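Local atomic coordinates of DisA protein (Sorangium cellulosum, PDB entry 6CCA), a protein that probably transfers methyl groups to the alpha-carbon of polyketide intermediates, building the gem-dimethyl group of disorazol on a trans-acyltransferase assembly line. Residues L210-L213 against D214-P218; F264-Y267 against G268-Y272. All blocks are in the same frame, centred on the assembly; numbering follows the deposited sequence.

Contact 1. Residues L210-L213 against D214-P218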
ATOM      1  N   LEU A 210     -10.174   6.577 -16.671  1.00 17.84           N
ATOM      2  CA  LEU A 210     -10.541   6.862 -18.028  1.00 19.79           C
ATOM      3  C   LEU A 210     -11.932   6.341 -18.334  1.00 20.05           C
ATOM      4  O   LEU A 210     -12.699   6.992 -19.071  1.00 21.89           O
ATOM      5  CB  LEU A 210      -9.508   6.271 -18.955  1.00 19.44           C
ATOM      6  CG  LEU A 210      -8.168   7.023 -18.942  1.00 21.85           C
ATOM      7  CD1 LEU A 210      -7.199   6.395 -19.898  1.00 23.23           C
ATOM      8  CD2 LEU A 210      -8.277   8.498 -19.290  1.00 25.92           C
ATOM      9  N   VAL A 211     -12.300   5.198 -17.746  1.00 20.63           N
ATOM     10  CA  VAL A 211     -13.679   4.690 -17.935  1.00 19.12           C
ATOM     11  C   VAL A 211     -14.677   5.638 -17.294  1.00 19.96           C
ATOM     12  O   VAL A 211     -15.759   5.979 -17.850  1.00 19.57           O
ATOM     13  CB  VAL A 211     -13.766   3.251 -17.413  1.00 19.84           C
ATOM     14  CG1 VAL A 211     -15.200   2.821 -17.098  1.00 19.60           C
ATOM     15  CG2 VAL A 211     -13.055   2.367 -18.423  1.00 19.72           C
ATOM     16  N   PHE A 212     -14.303   6.167 -16.159  1.00 19.67           N
ATOM     17  CA  PHE A 212     -15.163   7.154 -15.507  1.00 19.41           C
ATOM     18  C   PHE A 212     -15.350   8.375 -16.390  1.00 19.48           C
ATOM     19  O   PHE A 212     -16.498   8.843 -16.608  1.00 19.44           O
ATOM     20  CB  PHE A 212     -14.590   7.558 -14.147  1.00 18.68           C
ATOM     21  CG  PHE A 212     -15.483   8.466 -13.390  1.00 18.42           C
ATOM     22  CD1 PHE A 212     -15.486   9.810 -13.611  1.00 18.13           C
ATOM     23  CD2 PHE A 212     -16.426   7.920 -12.516  1.00 18.88           C
ATOM     24  CE1 PHE A 212     -16.352  10.609 -12.871  1.00 19.31           C
ATOM     25  CE2 PHE A 212     -17.280   8.708 -11.785  1.00 20.99           C
ATOM     26  CZ  PHE A 212     -17.248  10.065 -11.984  1.00 18.52           C
ATOM     27  N   LEU A 213     -14.261   8.903 -16.884  1.00 19.39           N
ATOM     28  CA  LEU A 213     -14.312  10.093 -17.700  1.00 21.88           C
ATOM     29  C   LEU A 213     -15.114   9.850 -18.970  1.00 24.86           C
ATOM     30  O   LEU A 213     -15.876  10.671 -19.364  1.00 25.89           O
ATOM     31  CB  LEU A 213     -12.923  10.635 -18.009  1.00 23.04           C
ATOM     32  CG  LEU A 213     -12.268  11.284 -16.797  1.00 24.28           C
ATOM     33  CD1 LEU A 213     -10.772  11.393 -16.910  1.00 27.34           C
ATOM     34  CD2 LEU A 213     -12.830  12.647 -16.557  1.00 27.52           C
ATOM     35  N   ASP A 214     -14.923   8.705 -19.573  1.00 23.69           N
ATOM     36  CA  ASP A 214     -15.638   8.389 -20.796  1.00 30.10           C
ATOM     37  C   ASP A 214     -17.123   8.354 -20.568  1.00 28.53           C
ATOM     38  O   ASP A 214     -17.856   8.735 -21.397  1.00 32.23           O
ATOM     39  CB  ASP A 214     -15.224   7.056 -21.350  1.00 31.56           C
ATOM     40  CG  ASP A 214     -13.929   7.108 -22.066  1.00 35.45           C
ATOM     41  OD1 ASP A 214     -13.443   8.185 -22.440  1.00 37.49           O
ATOM     42  OD2 ASP A 214     -13.394   6.026 -22.237  1.00 44.73           O
ATOM     43  N   ALA A 215     -17.548   7.861 -19.436  1.00 24.48           N
ATOM     44  CA  ALA A 215     -18.949   7.863 -19.086  1.00 26.74           C
ATOM     45  C   ALA A 215     -19.557   9.228 -18.793  1.00 30.49           C
ATOM     46  O   ALA A 215     -20.662   9.469 -19.138  1.00 28.49           O
ATOM     47  CB  ALA A 215     -19.191   6.950 -17.916  1.00 28.45           C
ATOM     48  N   ARG A 216     -18.825  10.102 -18.143  1.00 24.09           N
ATOM     49  CA  ARG A 216     -19.373  11.356 -17.685  1.00 26.34           C
ATOM     50  C   ARG A 216     -19.196  12.492 -18.662  1.00 27.90           C
ATOM     51  O   ARG A 216     -20.042  13.370 -18.741  1.00 30.35           O
ATOM     52  CB  ARG A 216     -18.662  11.822 -16.418  1.00 30.53           C
ATOM     53  CG  ARG A 216     -18.863  10.936 -15.207  1.00 32.05           C
ATOM     54  CD  ARG A 216     -20.239  10.965 -14.568  1.00 38.91           C
ATOM     55  NE  ARG A 216     -20.988  12.205 -14.710  1.00 42.17           N
ATOM     56  CZ  ARG A 216     -20.815  13.323 -14.017  1.00 45.36           C
ATOM     57  NH1 ARG A 216     -19.858  13.441 -13.080  1.00 52.34           N
ATOM     58  NH2 ARG A 216     -21.613  14.344 -14.297  1.00 42.89           N
ATOM     59  N   VAL A 217     -18.064  12.535 -19.340  1.00 27.06           N
ATOM     60  CA  VAL A 217     -17.721  13.718 -20.162  1.00 32.69           C
ATOM     61  C   VAL A 217     -18.846  14.056 -21.135  1.00 36.24           C
ATOM     62  O   VAL A 217     -19.227  15.233 -21.233  1.00 33.52           O
ATOM     63  CB  VAL A 217     -16.387  13.556 -20.910  1.00 36.59           C
ATOM     64  CG1 VAL A 217     -16.279  14.451 -22.134  1.00 38.98           C
ATOM     65  CG2 VAL A 217     -15.249  13.875 -19.945  1.00 37.25           C
ATOM     66  N   PRO A 218     -19.422  13.040 -21.782  1.00 38.86           N
ATOM     67  CA  PRO A 218     -20.484  13.345 -22.745  1.00 44.97           C
ATOM     68  C   PRO A 218     -21.652  14.105 -22.169  1.00 47.01           C
ATOM     69  O   PRO A 218     -22.319  14.802 -22.920  1.00 45.80           O
ATOM     70  CB  PRO A 218     -20.953  11.957 -23.191  1.00 44.65           C
ATOM     71  CG  PRO A 218     -19.678  11.193 -23.203  1.00 44.56           C
ATOM     72  CD  PRO A 218     -19.023  11.625 -21.895  1.00 43.64           C
TER
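With chi1 at -175°, Phe212 swings its ring beside its own carbonyl carbon and on along the helix, while Arg216, one turn later, sets CG on the side of its backbone N and then bends at chi2 and chi3. The two side chains therefore run next to each other in the same direction. Contact is made by the arginine's methylene part: Arg216 CG sits over one face of the phenyl ring, 3.4 Å from Phe212 CE1, and Arg216 CD follows at 4.1 Å from Phe212 CZ. The guanidinium does not stack on this ring. Its plane stands almost perpendicular to it, 88° apart, with Phe212 CZ at the guanidinium edge. The charged end is held by other parts of the fold, through a salt bridge from NH1 to Asp301 OD1 and a cation-pi contact with Phe30, while Trp331 meets the Phe212 ring edge-to-face.

All this happens on the last turns of helix 196-216, which leads into strand 226-231, the first strand of the parallel part of the methyltransferase sheet. Phe212, Leu213 and Arg216 all touch Ile226 of that strand. Along the backbone, Asp214 N, Ala215 N and Arg216 N each reach back four residues in the usual alpha-helical way. Leu213 O accepts a nearly straight hydrogen bond from Val217 N (2.9 Å, 164° at the hydrogen) and a weak, bent one from Arg216 N (3.2 Å), as the chain passes into a 3-10 segment. The Val217 side chain comes in beside that oxygen, CG2 being 3.3 Å from Leu213 O, and makes a looser apolar approach of 4.3 Å to Leu213 CD2. Leu213 itself packs on Leu246 of helix 239-246.

Contact 2. Residues F264-Y267 against G268-Y272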
ATOM      1  N   PHE A 264       5.984  17.820   0.203  1.00 20.86           N
ATOM      2  CA  PHE A 264       5.687  16.957  -0.914  1.00 21.44           C
ATOM      3  C   PHE A 264       4.742  17.607  -1.928  1.00 18.68           C
ATOM      4  O   PHE A 264       4.937  17.446  -3.106  1.00 18.38           O
ATOM      5  CB  PHE A 264       5.142  15.598  -0.468  1.00 21.64           C
ATOM      6  CG  PHE A 264       6.145  14.703   0.208  1.00 24.50           C
ATOM      7  CD1 PHE A 264       7.527  14.946   0.172  1.00 31.28           C
ATOM      8  CD2 PHE A 264       5.707  13.613   0.878  1.00 27.51           C
ATOM      9  CE1 PHE A 264       8.419  14.079   0.796  1.00 32.42           C
ATOM     10  CE2 PHE A 264       6.570  12.735   1.505  1.00 29.45           C
ATOM     11  CZ  PHE A 264       7.933  12.975   1.471  1.00 34.31           C
ATOM     12  N   THR A 265       3.766  18.375  -1.513  1.00 19.60           N
ATOM     13  CA  THR A 265       2.893  19.014  -2.459  1.00 18.11           C
ATOM     14  C   THR A 265       3.642  20.124  -3.224  1.00 19.75           C
ATOM     15  O   THR A 265       3.410  20.288  -4.386  1.00 19.48           O
ATOM     16  CB  THR A 265       1.541  19.487  -1.820  1.00 21.90           C
ATOM     17  OG1 THR A 265       1.728  20.572  -0.950  1.00 27.35           O
ATOM     18  CG2 THR A 265       0.963  18.403  -0.938  1.00 19.89           C
ATOM     19  N   ARG A 266       4.540  20.838  -2.555  1.00 20.15           N
ATOM     20  CA  ARG A 266       5.319  21.884  -3.214  1.00 22.79           C
ATOM     21  C   ARG A 266       6.231  21.307  -4.297  1.00 20.98           C
ATOM     22  O   ARG A 266       6.336  21.855  -5.394  1.00 20.66           O
ATOM     23  CB  ARG A 266       6.148  22.662  -2.189  1.00 27.34           C
ATOM     24  CG  ARG A 266       7.159  23.615  -2.804  1.00 39.12           C
ATOM     25  CD  ARG A 266       8.141  24.125  -1.761  1.00 46.60           C
ATOM     26  NE  ARG A 266       7.525  24.247  -0.444  1.00 50.75           N
ATOM     27  CZ  ARG A 266       8.035  23.730   0.670  1.00 46.93           C
ATOM     28  NH1 ARG A 266       9.172  23.051   0.629  1.00 48.71           N
ATOM     29  NH2 ARG A 266       7.405  23.892   1.826  1.00 51.73           N
ATOM     30  N   TYR A 267       6.887  20.197  -3.974  1.00 21.63           N
ATOM     31  CA  TYR A 267       7.797  19.530  -4.882  1.00 20.22           C
ATOM     32  C   TYR A 267       7.074  18.895  -6.008  1.00 19.60           C
ATOM     33  O   TYR A 267       7.537  18.899  -7.153  1.00 18.60           O
ATOM     34  CB  TYR A 267       8.675  18.522  -4.165  1.00 22.91           C
ATOM     35  CG  TYR A 267       9.853  19.155  -3.492  1.00 23.93           C
ATOM     36  CD1 TYR A 267       9.751  19.734  -2.215  1.00 31.49           C
ATOM     37  CD2 TYR A 267      11.072  19.220  -4.134  1.00 25.67           C
ATOM     38  CE1 TYR A 267      10.880  20.335  -1.583  1.00 33.86           C
ATOM     39  CE2 TYR A 267      12.176  19.782  -3.511  1.00 27.77           C
ATOM     40  CZ  TYR A 267      12.086  20.337  -2.255  1.00 30.22           C
ATOM     41  OH  TYR A 267      13.199  20.913  -1.696  1.00 31.76           O
ATOM     42  N   GLY A 268       5.870  18.387  -5.741  1.00 18.61           N
ATOM     43  CA  GLY A 268       5.025  18.008  -6.825  1.00 18.53           C
ATOM     44  C   GLY A 268       4.620  19.151  -7.761  1.00 16.44           C
ATOM     45  O   GLY A 268       4.511  18.953  -8.949  1.00 18.27           O
ATOM     46  N   LYS A 269       4.288  20.304  -7.238  1.00 16.33           N
ATOM     47  CA  LYS A 269       3.935  21.455  -8.052  1.00 16.47           C
ATOM     48  C   LYS A 269       5.114  21.845  -8.953  1.00 15.21           C
ATOM     49  O   LYS A 269       4.934  22.114 -10.138  1.00 16.33           O
ATOM     50  CB  LYS A 269       3.520  22.584  -7.179  1.00 19.55           C
ATOM     51  CG  LYS A 269       3.051  23.803  -7.968  1.00 21.13           C
ATOM     52  CD  LYS A 269       2.437  24.809  -6.999  1.00 26.49           C
ATOM     53  CE  LYS A 269       1.455  25.695  -7.740  1.00 31.37           C
ATOM     54  NZ  LYS A 269       1.161  26.727  -6.717  1.00 40.23           N
ATOM     55  N   ARG A 270       6.309  21.896  -8.387  1.00 17.94           N
ATOM     56  CA  ARG A 270       7.528  22.143  -9.189  1.00 18.09           C
ATOM     57  C   ARG A 270       7.680  21.196 -10.333  1.00 18.92           C
ATOM     58  O   ARG A 270       8.053  21.590 -11.426  1.00 19.12           O
ATOM     59  CB  ARG A 270       8.781  22.003  -8.346  1.00 20.13           C
ATOM     60  CG  ARG A 270       8.909  23.027  -7.247  1.00 19.65           C
ATOM     61  CD  ARG A 270      10.361  23.045  -6.737  1.00 19.45           C
ATOM     62  NE  ARG A 270      10.447  23.848  -5.532  1.00 20.07           N
ATOM     63  CZ  ARG A 270      11.430  23.786  -4.649  1.00 19.27           C
ATOM     64  NH1 ARG A 270      12.473  22.997  -4.836  1.00 20.77           N
ATOM     65  NH2 ARG A 270      11.357  24.543  -3.566  1.00 23.06           N
ATOM     66  N   GLN A 271       7.400  19.909 -10.086  1.00 18.43           N
ATOM     67  CA  GLN A 271       7.673  18.891 -11.049  1.00 19.81           C
ATOM     68  C   GLN A 271       6.618  18.767 -12.123  1.00 19.29           C
ATOM     69  O   GLN A 271       6.910  18.641 -13.348  1.00 19.19           O
ATOM     70  CB  GLN A 271       7.911  17.557 -10.301  1.00 20.73           C
ATOM     71  CG  GLN A 271       8.315  16.426 -11.247  1.00 23.27           C
ATOM     72  CD  GLN A 271       8.830  15.196 -10.482  1.00 27.80           C
ATOM     73  OE1 GLN A 271       8.670  15.053  -9.257  1.00 27.92           O
ATOM     74  NE2 GLN A 271       9.455  14.340 -11.198  1.00 32.64           N
ATOM     75  N   TYR A 272       5.348  18.798 -11.694  1.00 18.16           N
ATOM     76  CA  TYR A 272       4.229  18.532 -12.586  1.00 19.14           C
ATOM     77  C   TYR A 272       3.385  19.725 -12.953  1.00 17.97           C
ATOM     78  O   TYR A 272       2.670  19.653 -13.913  1.00 19.74           O
ATOM     79  CB  TYR A 272       3.315  17.480 -11.919  1.00 18.10           C
ATOM     80  CG  TYR A 272       4.111  16.193 -11.666  1.00 21.08           C
ATOM     81  CD1 TYR A 272       4.576  15.425 -12.740  1.00 23.23           C
ATOM     82  CD2 TYR A 272       4.354  15.722 -10.372  1.00 23.07           C
ATOM     83  CE1 TYR A 272       5.312  14.264 -12.517  1.00 25.02           C
ATOM     84  CE2 TYR A 272       5.134  14.572 -10.142  1.00 26.99           C
ATOM     85  CZ  TYR A 272       5.596  13.850 -11.228  1.00 26.59           C
ATOM     86  OH  TYR A 272       6.343  12.700 -11.017  1.00 29.11           O
TER
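Helix 262-272 is the crossover helix of a beta-alpha-beta unit in the methyltransferase domain, joining strands 253-257 and 279-281; on its exposed side, residues three and four apart meet. Here an extended chain from CG to NE holds Arg270 CZ over one face of the Tyr267 ring in a cation-pi contact, 4.4 Å from the ring centroid and displaced toward the rim. The planes are inclined by 43°, so this is a tilted approach in which Arg270 NH1 comes nearest, 3.5 Å from Tyr267 CE2. The two side chains lie alongside each other and point the same way. The second terminal nitrogen, Arg270 NH2, lies 3.7 Å from Arg266 CD, touching the methylene part of its neighbour. The like charges are not in contact (Arg266 NE to Arg270 NH2 5.0 Å), and Arg266 NH2 makes a weak hydrogen bond to His262 ND1. The backbone hydrogen bonds run four residues back, the straightest from Arg270 N to Arg266 O (3.0 Å, 168°).

Gly268 is buried, its N hydrogen-bonded to Phe264 O. Thr265 and Tyr272 are the inward side chains: Tyr272 packs on Phe281 of strand 279-281 and on Ala240 and Leu243 of helix 239-246, and Thr265 rests against the loop residues Asp259 and Pro283. Lys269, though exposed, also touches Phe281.

Going from the N terminus, contact 1 comes first, within the last turns of helix 196-216, just ahead of strand 226-231. The chain then runs through that strand, helix 239-246 and strand 253-257 before reaching contact 2 in helix 262-272. Each contact joins residues three or four apart within one helix and closes no long loop; they follow in series, neither nested nor crossing. The centres of contact 1 and contact 2 are 27 Å apart. The nearest atoms of contact 1 and contact 2 are about 16 Å apart, so the two do not touch. Helix 239-246 links them indirectly, since it touches both helices. Contact 1 adjoins strand 226-231, and contact 2 strand 279-281, within the same mixed sheet.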